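Local coordinates for protein siroheme decarboxylase (Hydrogenobacter thermophilus, PDB 4CH7) that catalyses the decarboxylation of siroheme to 12,18-didecarboxysiroheme, a step in heme d1 biosynthesis, at residues H52-Y57 with T179-L185; L62-S66 with L107-P111; A67-V73 with F101-L107; C88-N94 with K313-I317. All coordinates share one frame. Numbering follows the deposited sequence.

Contact 1: residues H52-Y57 with T179-L185; sequences HIAPIY and TQGSFPL
The helix-turn-helix (HTH) regions of the two halves of the chain meet here: strand 53-57 runs beside Thr179, the end of helix 170-179 in the second HTH region, and the loop that follows to Leu185. The strand is extended (phi/psi near -157/121 at Ile53 and -66/147 at Pro55). On its other side, strand 217-222 pairs with it in a two-stranded antiparallel sheet. Across the contact the CA atoms of Ala54 and Phe183 lie 4.9 Å apart, and those of Pro55 and Gln180 5.7 Å.

Ile53 loses most surface. Its carbonyl O accepts a nearly linear hydrogen bond from Phe183 N at 2.7 Å. Its branched side chain (chi1 t, chi2 t) fills the apolar space beside this bond, CG1 lying 4.0 Å from Phe183 CB and CG2 3.9 Å from Leu185 CD2. Phe183 directs its CB toward the strand, but with chi1 t its ring leads away, to stack edge-to-face with Phe190. Pro55 has no amide hydrogen to offer, and its compact ring instead rests on loop carbonyls, with CG 3.2 Å from Thr179 O and CD 3.7 Å from Gly181 O. Further along the strand, Tyr57 (chi1 m) points toward the loop, a long aromatic side chain that carries a hydroxyl across the gap. Thr179, chi1 p, receives it: Tyr57 OH donates to Thr179 OG1 at 2.5 Å.

Contact 2: residues L62-S66 with L107-P111; sequences LGYDS and LAVPP
Segments 62-66 and 107-111 run antiparallel, and only their inner ends form regular sheet. Asp65 and Val109 make a hydrogen-bonded pair, Asp65 N to Val109 O 3.1 Å and Val109 N to Asp65 O 2.8 Å. Ser66 and Ala108 follow as a non-hydrogen-bonded pair, CA atoms 4.0 Å apart, a closeness that suits small side chains. Beyond Asp65 the main bump is Tyr64 (chi1 m, chi2 74°), its ring face laid over Pro110. Pro110 CA sits 3.6 Å from the centroid of the Tyr64 ring in a CH-pi contact, Tyr64 CD1 touches Pro111 CD at 4.1 Å, and Tyr64 CD2 meets Ala108 CB at 4.0 Å. The Tyr64 hydroxyl is bonded to Phe320 N. Gly63, at phi 105°, leaves the hollow for Pro111, whose CB is 3.3 Å from Gly63 O; a CB on Gly63 would crowd Pro111 CG and strike the preceding carbonyl. Here adjacent strands 65-71 and 103-109 begin and end, in the AsnC-like half of an antiparallel eight-stranded dimeric alpha+beta barrel.

Contact 3: residues A67-V73 with F101-L107; sequences ALIAFKV and FNLWFTL
Strands 67-71 and 103-107 lie antiparallel, axes 4.6 Å apart at closest approach and N-to-C directions at 158°. Ala67, Ile69 and Phe71 exchange reciprocal backbone bonds with their partners: Ala67 N to Leu107 O and Leu107 N to Ala67 O are both 2.9 Å, Ile69 N to Phe105 O is 2.7 Å with Phe105 N to Ile69 O 2.8 Å, and Phe71 N to Leu103 O is 2.6 Å with Leu103 N to Phe71 O 3.2 Å. Between them, Leu68 and Ala70 bond outward to strand 132-139, Trp104 and Thr106 to strand 91-97. Past Phe71 a classic beta bulge sets Asn102 and Leu103 opposite the same residue. Asn102 (chi1 p) suits the bulge because its amide can give and take: OD1 accepts from Val73 N at 2.9 Å, and ND2 reaches Val73 O at a very short 2.4 Å. Trp104 NE1 is satisfied by Phe101 O at 2.8 Å, which leaves the indole flat beneath small Ala70, whose CB is 3.4 Å from the centroid of the Trp104 six-membered ring. On the other face, Phe105 (chi1 p) receives Ile69 CB 3.8 Å from its ring centroid and turns its edge to the face of Phe71, centroids 5.1 Å apart. That apolar face lies under helices 75-87 and 116-126, Phe105 touching Val85 and Ile69 touching Val120, while strands 91-97 and 132-139 flank the pair.

Contact 4: residues C88-N94 with K313-I317; sequences CPGVSHN and KKVRI
Two backbone hydrogen bonds join the segments, Asn94 N to Lys313 O at 2.9 Å and Val315 N to Ser92 O at 3.1 Å. They bracket the antiparallel non-hydrogen-bonded pair His93-Lys314, whose CA atoms are 4.6 Å apart. Lys313 is stretched all-t, long enough to carry its ammonium back along the other segment to the turn; there NZ is hydrogen-bonded to Asn86 O and makes a weak bond to Val91 O at 3.1 Å. The type I turn Cys88-Val91 that leads into the strand is closed by Val91 N to Cys88 O, 3.1 Å. This pairing is the seam between the first AsnC-like ligand-binding region and its counterpart in the second half: strand 91-97 joins strand 303-314 in one eight-stranded barrel. His93, inferred to be an active-site residue, stands on this seam with chi1 m, on the same face as Lys314, whose CG lies 3.4 Å from His93 ND1 near the ring plane. On the other face, Asn94 CB meets Lys313 CB at 4.1 Å, and Asn94 ND2 bonds to Asn86. Past the paired residues Ile317 (chi1 p) points toward the turn, its beta-branched side chain putting CG2 3.3 Å from Pro89 O and 4.3 Å from Ser92 CB.

Contacts 2 and 3 are buried and use the same two strands, 65-71 and 103-109, sharing Leu107; contact 3 is the longer and more aromatic, contact 2 its proline-rich end. Contact 4 continues the same barrel one strand further: Thr106 N lies 2.9 Å from His93 O and Ala108 N 2.7 Å from Gly90 O, both probably hydrogen bonds. It is only partly buried, and Lys313 and Lys314 join the apolar side chains there. Contact 1, also partly buried, lies in the HTH region, its centre about 29 Å from that of contact 3, and combines one backbone and one hydroxyl bond with packing of Ile53 and Pro55. It touches contact 4 and, through Tyr57 CB and Leu62 CD1, 3.7 Å apart, contact 2.

Contact 1: residues H52-Y57 with T179-L185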
# COMPACT_ATOMS: atom_id res chain seq x y z
N HIS A 52 12.96 3.91 6.65
CA HIS A 52 13.14 4.31 5.27
C HIS A 52 12.78 5.77 5.09
O HIS A 52 12.29 6.42 6.01
CB HIS A 52 12.26 3.44 4.37
CG HIS A 52 12.89 3.08 3.06
ND1 HIS A 52 12.37 3.49 1.86
CD2 HIS A 52 13.99 2.36 2.78
CE1 HIS A 52 13.12 3.03 0.88
NE2 HIS A 52 14.12 2.34 1.41
N ILE A 53 13.05 6.27 3.89
CA ILE A 53 12.69 7.62 3.49
C ILE A 53 12.62 7.60 1.97
O ILE A 53 13.59 7.25 1.30
CB ILE A 53 13.72 8.65 4.02
CG1 ILE A 53 13.47 10.03 3.42
CG2 ILE A 53 15.15 8.18 3.78
CD1 ILE A 53 14.03 11.14 4.28
N ALA A 54 11.46 7.95 1.43
CA ALA A 54 11.20 7.70 0.02
C ALA A 54 10.04 8.52 -0.49
O ALA A 54 9.23 9.03 0.29
CB ALA A 54 10.91 6.22 -0.19
N PRO A 55 9.96 8.68 -1.82
CA PRO A 55 8.76 9.25 -2.44
C PRO A 55 7.58 8.32 -2.24
O PRO A 55 7.76 7.10 -2.21
CB PRO A 55 9.12 9.29 -3.92
CG PRO A 55 10.62 9.34 -3.96
CD PRO A 55 11.05 8.50 -2.80
N ILE A 56 6.38 8.89 -2.09
CA ILE A 56 5.17 8.08 -2.06
C ILE A 56 4.34 8.41 -3.29
O ILE A 56 3.90 9.55 -3.47
CB ILE A 56 4.34 8.29 -0.76
CG1 ILE A 56 4.96 7.53 0.41
CG2 ILE A 56 2.91 7.80 -0.95
CD1 ILE A 56 6.19 8.17 1.01
N TYR A 57 4.15 7.42 -4.16
CA TYR A 57 3.40 7.62 -5.39
C TYR A 57 1.98 7.08 -5.25
O TYR A 57 1.76 6.08 -4.56
CB TYR A 57 4.11 6.93 -6.57
CG TYR A 57 5.38 7.61 -7.00
CD1 TYR A 57 5.34 8.70 -7.86
CD2 TYR A 57 6.62 7.17 -6.57
CE1 TYR A 57 6.50 9.34 -8.27
CE2 TYR A 57 7.79 7.80 -6.97
CZ TYR A 57 7.72 8.88 -7.82
OH TYR A 57 8.87 9.51 -8.23
N THR A 179 13.30 6.57 -8.89
CA THR A 179 13.16 7.44 -7.71
C THR A 179 12.39 6.79 -6.56
O THR A 179 12.50 7.23 -5.42
CB THR A 179 12.46 8.78 -8.06
OG1 THR A 179 11.18 8.52 -8.65
CG2 THR A 179 13.31 9.59 -9.02
N GLN A 180 11.65 5.73 -6.85
CA GLN A 180 10.75 5.10 -5.88
C GLN A 180 11.45 4.52 -4.64
O GLN A 180 10.82 4.35 -3.60
CB GLN A 180 9.89 4.02 -6.55
CG GLN A 180 10.68 2.89 -7.19
CD GLN A 180 9.80 1.88 -7.90
OE1 GLN A 180 8.71 1.56 -7.43
NE2 GLN A 180 10.27 1.37 -9.03
N GLY A 181 12.74 4.22 -4.76
CA GLY A 181 13.47 3.58 -3.68
C GLY A 181 13.91 4.52 -2.57
O GLY A 181 13.33 5.58 -2.38
N SER A 182 14.95 4.11 -1.83
CA SER A 182 15.48 4.91 -0.73
C SER A 182 15.98 6.28 -1.20
O SER A 182 16.81 6.36 -2.10
CB SER A 182 16.62 4.17 -0.03
OG SER A 182 16.15 3.06 0.71
N PHE A 183 15.47 7.33 -0.58
CA PHE A 183 15.92 8.69 -0.87
C PHE A 183 17.32 8.87 -0.33
O PHE A 183 17.55 8.69 0.87
CB PHE A 183 14.97 9.71 -0.24
CG PHE A 183 15.12 11.10 -0.79
CD1 PHE A 183 14.84 11.36 -2.13
CD2 PHE A 183 15.50 12.15 0.03
CE1 PHE A 183 14.96 12.65 -2.64
CE2 PHE A 183 15.63 13.43 -0.47
CZ PHE A 183 15.35 13.68 -1.81
N PRO A 184 18.27 9.21 -1.21
CA PRO A 184 19.68 9.36 -0.82
C PRO A 184 19.84 10.39 0.30
O PRO A 184 19.28 11.49 0.21
CB PRO A 184 20.34 9.89 -2.09
CG PRO A 184 19.46 9.43 -3.21
CD PRO A 184 18.07 9.48 -2.65
N LEU A 185 20.57 10.03 1.35
CA LEU A 185 20.83 10.96 2.44
C LEU A 185 22.10 11.75 2.14
O LEU A 185 23.13 11.56 2.80
CB LEU A 185 20.92 10.23 3.78
CG LEU A 185 19.65 9.49 4.18
CD1 LEU A 185 19.71 9.00 5.62
CD2 LEU A 185 18.43 10.37 3.98

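Contact 2: residues L62-S66 with L107-P111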
# COMPACT_ATOMS: atom_id res chain seq x y z
N LEU A 62 -0.63 6.40 -11.10
CA LEU A 62 0.44 5.82 -11.90
C LEU A 62 -0.16 5.03 -13.05
O LEU A 62 0.50 4.77 -14.06
CB LEU A 62 1.33 4.90 -11.05
CG LEU A 62 2.20 5.55 -9.97
CD1 LEU A 62 2.93 4.50 -9.15
CD2 LEU A 62 3.19 6.51 -10.61
N GLY A 63 -1.43 4.64 -12.90
CA GLY A 63 -2.09 3.83 -13.89
C GLY A 63 -2.23 2.39 -13.43
O GLY A 63 -2.65 1.52 -14.19
N TYR A 64 -1.85 2.14 -12.18
CA TYR A 64 -1.98 0.82 -11.61
C TYR A 64 -3.41 0.57 -11.14
O TYR A 64 -3.98 1.37 -10.39
CB TYR A 64 -1.01 0.63 -10.44
CG TYR A 64 0.34 0.06 -10.85
CD1 TYR A 64 1.27 0.85 -11.50
CD2 TYR A 64 0.68 -1.25 -10.56
CE1 TYR A 64 2.50 0.34 -11.87
CE2 TYR A 64 1.90 -1.77 -10.93
CZ TYR A 64 2.81 -0.96 -11.58
OH TYR A 64 4.04 -1.47 -11.95
N ASP A 65 -3.99 -0.54 -11.60
CA ASP A 65 -5.24 -1.00 -11.03
C ASP A 65 -4.90 -1.95 -9.89
O ASP A 65 -4.20 -2.95 -10.10
CB ASP A 65 -6.10 -1.71 -12.08
CG ASP A 65 -7.55 -1.86 -11.64
OD1 ASP A 65 -7.86 -1.53 -10.48
OD2 ASP A 65 -8.37 -2.31 -12.46
N SER A 66 -5.38 -1.63 -8.70
CA SER A 66 -5.13 -2.48 -7.54
C SER A 66 -6.43 -2.88 -6.86
O SER A 66 -7.38 -2.10 -6.81
CB SER A 66 -4.20 -1.78 -6.54
OG SER A 66 -4.73 -0.55 -6.11
N LEU A 107 -3.51 -7.25 -4.84
CA LEU A 107 -2.91 -7.32 -6.16
C LEU A 107 -2.88 -5.96 -6.82
O LEU A 107 -3.89 -5.25 -6.83
CB LEU A 107 -3.67 -8.31 -7.05
CG LEU A 107 -3.23 -8.39 -8.51
CD1 LEU A 107 -1.78 -8.82 -8.62
CD2 LEU A 107 -4.13 -9.33 -9.29
N ALA A 108 -1.72 -5.59 -7.35
CA ALA A 108 -1.60 -4.36 -8.14
C ALA A 108 -1.08 -4.71 -9.52
O ALA A 108 -0.06 -5.39 -9.65
CB ALA A 108 -0.67 -3.38 -7.45
N VAL A 109 -1.77 -4.25 -10.56
CA VAL A 109 -1.40 -4.57 -11.93
C VAL A 109 -1.01 -3.31 -12.71
O VAL A 109 -1.76 -2.34 -12.72
CB VAL A 109 -2.55 -5.31 -12.67
CG1 VAL A 109 -2.21 -5.50 -14.14
CG2 VAL A 109 -2.83 -6.65 -12.01
N PRO A 110 0.18 -3.33 -13.34
CA PRO A 110 0.62 -2.21 -14.19
C PRO A 110 -0.32 -2.03 -15.38
O PRO A 110 -0.94 -3.01 -15.80
CB PRO A 110 2.00 -2.66 -14.66
CG PRO A 110 2.00 -4.16 -14.52
CD PRO A 110 1.17 -4.42 -13.30
N PRO A 111 -0.42 -0.80 -15.91
CA PRO A 111 -1.28 -0.56 -17.06
C PRO A 111 -0.70 -1.17 -18.34
O PRO A 111 0.49 -1.43 -18.39
CB PRO A 111 -1.29 0.97 -17.17
CG PRO A 111 0.03 1.39 -16.60
CD PRO A 111 0.28 0.42 -15.47

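Contact 3: residues A67-V73 with F101-L107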
# COMPACT_ATOMS: atom_id res chain seq x y z
N ALA A 67 -6.48 -4.11 -6.36
CA ALA A 67 -7.68 -4.62 -5.71
C ALA A 67 -7.33 -5.60 -4.61
O ALA A 67 -6.22 -6.13 -4.56
CB ALA A 67 -8.59 -5.28 -6.73
N LEU A 68 -8.30 -5.84 -3.72
CA LEU A 68 -8.15 -6.86 -2.70
C LEU A 68 -8.75 -8.15 -3.24
O LEU A 68 -9.94 -8.21 -3.55
CB LEU A 68 -8.85 -6.44 -1.41
CG LEU A 68 -8.63 -7.31 -0.17
CD1 LEU A 68 -7.14 -7.46 0.11
CD2 LEU A 68 -9.34 -6.71 1.03
N ILE A 69 -7.92 -9.18 -3.36
CA ILE A 69 -8.37 -10.45 -3.92
C ILE A 69 -8.53 -11.50 -2.82
O ILE A 69 -7.72 -11.57 -1.90
CB ILE A 69 -7.39 -10.96 -4.99
CG1 ILE A 69 -7.08 -9.85 -6.00
CG2 ILE A 69 -7.96 -12.18 -5.70
CD1 ILE A 69 -8.31 -9.29 -6.70
N ALA A 70 -9.59 -12.30 -2.91
CA ALA A 70 -9.84 -13.37 -1.95
C ALA A 70 -10.04 -14.69 -2.68
O ALA A 70 -10.86 -14.77 -3.59
CB ALA A 70 -11.06 -13.05 -1.11
N PHE A 71 -9.29 -15.72 -2.29
CA PHE A 71 -9.43 -17.04 -2.89
C PHE A 71 -10.09 -18.02 -1.93
O PHE A 71 -9.80 -18.01 -0.73
CB PHE A 71 -8.06 -17.59 -3.30
CG PHE A 71 -7.56 -17.08 -4.62
CD1 PHE A 71 -8.23 -16.07 -5.30
CD2 PHE A 71 -6.41 -17.63 -5.19
CE1 PHE A 71 -7.76 -15.60 -6.52
CE2 PHE A 71 -5.94 -17.17 -6.41
CZ PHE A 71 -6.61 -16.15 -7.08
N LYS A 72 -10.98 -18.86 -2.44
CA LYS A 72 -11.48 -19.98 -1.66
C LYS A 72 -10.64 -21.22 -1.96
O LYS A 72 -10.83 -21.89 -2.97
CB LYS A 72 -12.96 -20.26 -1.92
CG LYS A 72 -13.48 -21.51 -1.22
CD LYS A 72 -14.84 -21.27 -0.57
CE LYS A 72 -15.87 -20.83 -1.59
NZ LYS A 72 -17.22 -20.69 -0.98
N VAL A 73 -9.70 -21.50 -1.06
CA VAL A 73 -8.81 -22.64 -1.20
C VAL A 73 -9.02 -23.55 -0.00
O VAL A 73 -9.30 -23.06 1.09
CB VAL A 73 -7.34 -22.18 -1.20
CG1 VAL A 73 -6.42 -23.32 -1.61
CG2 VAL A 73 -7.15 -20.99 -2.12
N PHE A 101 -13.65 -17.68 2.32
CA PHE A 101 -12.50 -17.27 1.54
C PHE A 101 -11.33 -17.14 2.50
O PHE A 101 -11.27 -16.20 3.30
CB PHE A 101 -12.77 -15.95 0.81
CG PHE A 101 -13.86 -16.03 -0.22
CD1 PHE A 101 -13.57 -16.43 -1.52
CD2 PHE A 101 -15.17 -15.71 0.11
CE1 PHE A 101 -14.57 -16.51 -2.47
CE2 PHE A 101 -16.18 -15.79 -0.84
CZ PHE A 101 -15.88 -16.19 -2.13
N ASN A 102 -10.41 -18.10 2.44
CA ASN A 102 -9.35 -18.22 3.44
C ASN A 102 -8.00 -17.65 2.99
O ASN A 102 -7.04 -17.66 3.76
CB ASN A 102 -9.18 -19.69 3.84
CG ASN A 102 -9.06 -20.60 2.64
OD1 ASN A 102 -9.64 -20.33 1.58
ND2 ASN A 102 -8.31 -21.69 2.78
N LEU A 103 -7.93 -17.18 1.75
CA LEU A 103 -6.70 -16.57 1.26
C LEU A 103 -6.97 -15.18 0.69
O LEU A 103 -7.67 -15.03 -0.31
CB LEU A 103 -6.02 -17.45 0.21
CG LEU A 103 -4.60 -17.01 -0.14
CD1 LEU A 103 -3.66 -17.26 1.04
CD2 LEU A 103 -4.09 -17.71 -1.38
N TRP A 104 -6.41 -14.16 1.34
CA TRP A 104 -6.61 -12.78 0.93
C TRP A 104 -5.29 -12.11 0.58
O TRP A 104 -4.36 -12.09 1.40
CB TRP A 104 -7.29 -11.99 2.05
CG TRP A 104 -8.72 -12.37 2.25
CD1 TRP A 104 -9.20 -13.53 2.79
CD2 TRP A 104 -9.87 -11.58 1.91
NE1 TRP A 104 -10.58 -13.50 2.80
CE2 TRP A 104 -11.01 -12.32 2.27
CE3 TRP A 104 -10.04 -10.32 1.33
CZ2 TRP A 104 -12.31 -11.83 2.07
CZ3 TRP A 104 -11.32 -9.84 1.14
CH2 TRP A 104 -12.44 -10.59 1.51
N PHE A 105 -5.20 -11.57 -0.62
CA PHE A 105 -4.01 -10.83 -1.02
C PHE A 105 -4.35 -9.53 -1.75
O PHE A 105 -5.42 -9.39 -2.33
CB PHE A 105 -3.04 -11.70 -1.83
CG PHE A 105 -3.61 -12.24 -3.10
CD1 PHE A 105 -4.34 -13.42 -3.10
CD2 PHE A 105 -3.39 -11.59 -4.31
CE1 PHE A 105 -4.86 -13.93 -4.28
CE2 PHE A 105 -3.91 -12.09 -5.49
CZ PHE A 105 -4.64 -13.26 -5.48
N THR A 106 -3.41 -8.59 -1.69
CA THR A 106 -3.55 -7.34 -2.42
C THR A 106 -2.80 -7.45 -3.73
O THR A 106 -1.60 -7.75 -3.75
CB THR A 106 -3.00 -6.15 -1.61
OG1 THR A 106 -3.76 -5.99 -0.41
CG2 THR A 106 -3.06 -4.87 -2.43
N LEU A 107 -3.51 -7.25 -4.84
CA LEU A 107 -2.91 -7.32 -6.16
C LEU A 107 -2.88 -5.96 -6.82
O LEU A 107 -3.89 -5.25 -6.83
CB LEU A 107 -3.67 -8.31 -7.05
CG LEU A 107 -3.23 -8.39 -8.51
CD1 LEU A 107 -1.78 -8.82 -8.62
CD2 LEU A 107 -4.13 -9.33 -9.29

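Contact 4: residues C88-N94 with K313-I317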
# COMPACT_ATOMS: atom_id res chain seq x y z
N CYS A 88 3.84 -13.71 -7.67
CA CYS A 88 3.41 -12.54 -8.42
C CYS A 88 4.03 -11.26 -7.86
O CYS A 88 3.84 -10.95 -6.68
CB CYS A 88 1.89 -12.42 -8.44
SG CYS A 88 1.28 -11.00 -9.36
N PRO A 89 4.76 -10.52 -8.70
CA PRO A 89 5.43 -9.27 -8.33
C PRO A 89 4.42 -8.18 -8.00
O PRO A 89 4.79 -7.18 -7.39
CB PRO A 89 6.21 -8.90 -9.60
CG PRO A 89 6.35 -10.19 -10.37
CD PRO A 89 5.07 -10.92 -10.09
N GLY A 90 3.17 -8.37 -8.42
CA GLY A 90 2.12 -7.39 -8.15
C GLY A 90 1.37 -7.63 -6.86
O GLY A 90 0.51 -6.83 -6.48
N VAL A 91 1.67 -8.74 -6.18
CA VAL A 91 1.06 -9.04 -4.89
C VAL A 91 1.90 -8.47 -3.75
O VAL A 91 3.05 -8.86 -3.56
CB VAL A 91 0.87 -10.55 -4.69
CG1 VAL A 91 0.36 -10.84 -3.29
CG2 VAL A 91 -0.11 -11.10 -5.73
N SER A 92 1.33 -7.53 -3.00
CA SER A 92 2.05 -6.85 -1.92
C SER A 92 1.89 -7.58 -0.59
O SER A 92 2.88 -7.96 0.04
CB SER A 92 1.56 -5.41 -1.78
OG SER A 92 0.17 -5.36 -1.52
N HIS A 93 0.64 -7.78 -0.17
CA HIS A 93 0.36 -8.53 1.04
C HIS A 93 -0.38 -9.80 0.69
O HIS A 93 -1.18 -9.82 -0.24
CB HIS A 93 -0.48 -7.69 2.00
CG HIS A 93 0.07 -6.32 2.25
ND1 HIS A 93 1.04 -6.07 3.19
CD2 HIS A 93 -0.21 -5.13 1.67
CE1 HIS A 93 1.34 -4.78 3.19
NE2 HIS A 93 0.59 -4.19 2.28
N ASN A 94 -0.09 -10.88 1.42
CA ASN A 94 -0.84 -12.13 1.27
C ASN A 94 -1.09 -12.75 2.64
O ASN A 94 -0.16 -12.91 3.43
CB ASN A 94 -0.10 -13.11 0.36
CG ASN A 94 -0.93 -14.34 0.03
OD1 ASN A 94 -2.15 -14.36 0.23
ND2 ASN A 94 -0.28 -15.38 -0.49
N LYS A 313 3.36 -13.08 2.88
CA LYS A 313 4.10 -12.05 2.17
C LYS A 313 3.68 -10.66 2.63
O LYS A 313 2.49 -10.35 2.72
CB LYS A 313 3.86 -12.20 0.67
CG LYS A 313 4.73 -11.31 -0.20
CD LYS A 313 4.47 -11.61 -1.67
CE LYS A 313 5.40 -10.83 -2.57
NZ LYS A 313 5.15 -11.14 -4.00
N LYS A 314 4.68 -9.83 2.93
CA LYS A 314 4.44 -8.42 3.18
C LYS A 314 5.62 -7.62 2.66
O LYS A 314 6.53 -7.26 3.41
CB LYS A 314 4.24 -8.13 4.67
CG LYS A 314 3.83 -6.69 4.95
CD LYS A 314 3.83 -6.39 6.43
CE LYS A 314 3.04 -5.12 6.72
NZ LYS A 314 3.46 -3.98 5.86
N VAL A 315 5.61 -7.37 1.35
CA VAL A 315 6.60 -6.51 0.73
C VAL A 315 5.84 -5.34 0.14
O VAL A 315 4.61 -5.34 0.16
CB VAL A 315 7.35 -7.25 -0.39
CG1 VAL A 315 7.88 -8.58 0.10
CG2 VAL A 315 6.43 -7.47 -1.59
N ARG A 316 6.56 -4.35 -0.36
CA ARG A 316 5.91 -3.34 -1.17
C ARG A 316 6.44 -3.44 -2.59
O ARG A 316 7.64 -3.63 -2.81
CB ARG A 316 6.11 -1.94 -0.61
CG ARG A 316 7.55 -1.52 -0.48
CD ARG A 316 7.66 -0.06 -0.13
NE ARG A 316 8.82 0.18 0.72
CZ ARG A 316 9.33 1.38 0.95
NH1 ARG A 316 8.79 2.46 0.41
NH2 ARG A 316 10.38 1.50 1.74
N ILE A 317 5.53 -3.32 -3.55
CA ILE A 317 5.85 -3.50 -4.95
C ILE A 317 6.80 -2.43 -5.47
O ILE A 317 6.81 -1.30 -4.98
CB ILE A 317 4.58 -3.49 -5.80
CG1 ILE A 317 3.80 -2.19 -5.58
CG2 ILE A 317 3.70 -4.68 -5.47
CD1 ILE A 317 2.58 -2.05 -6.46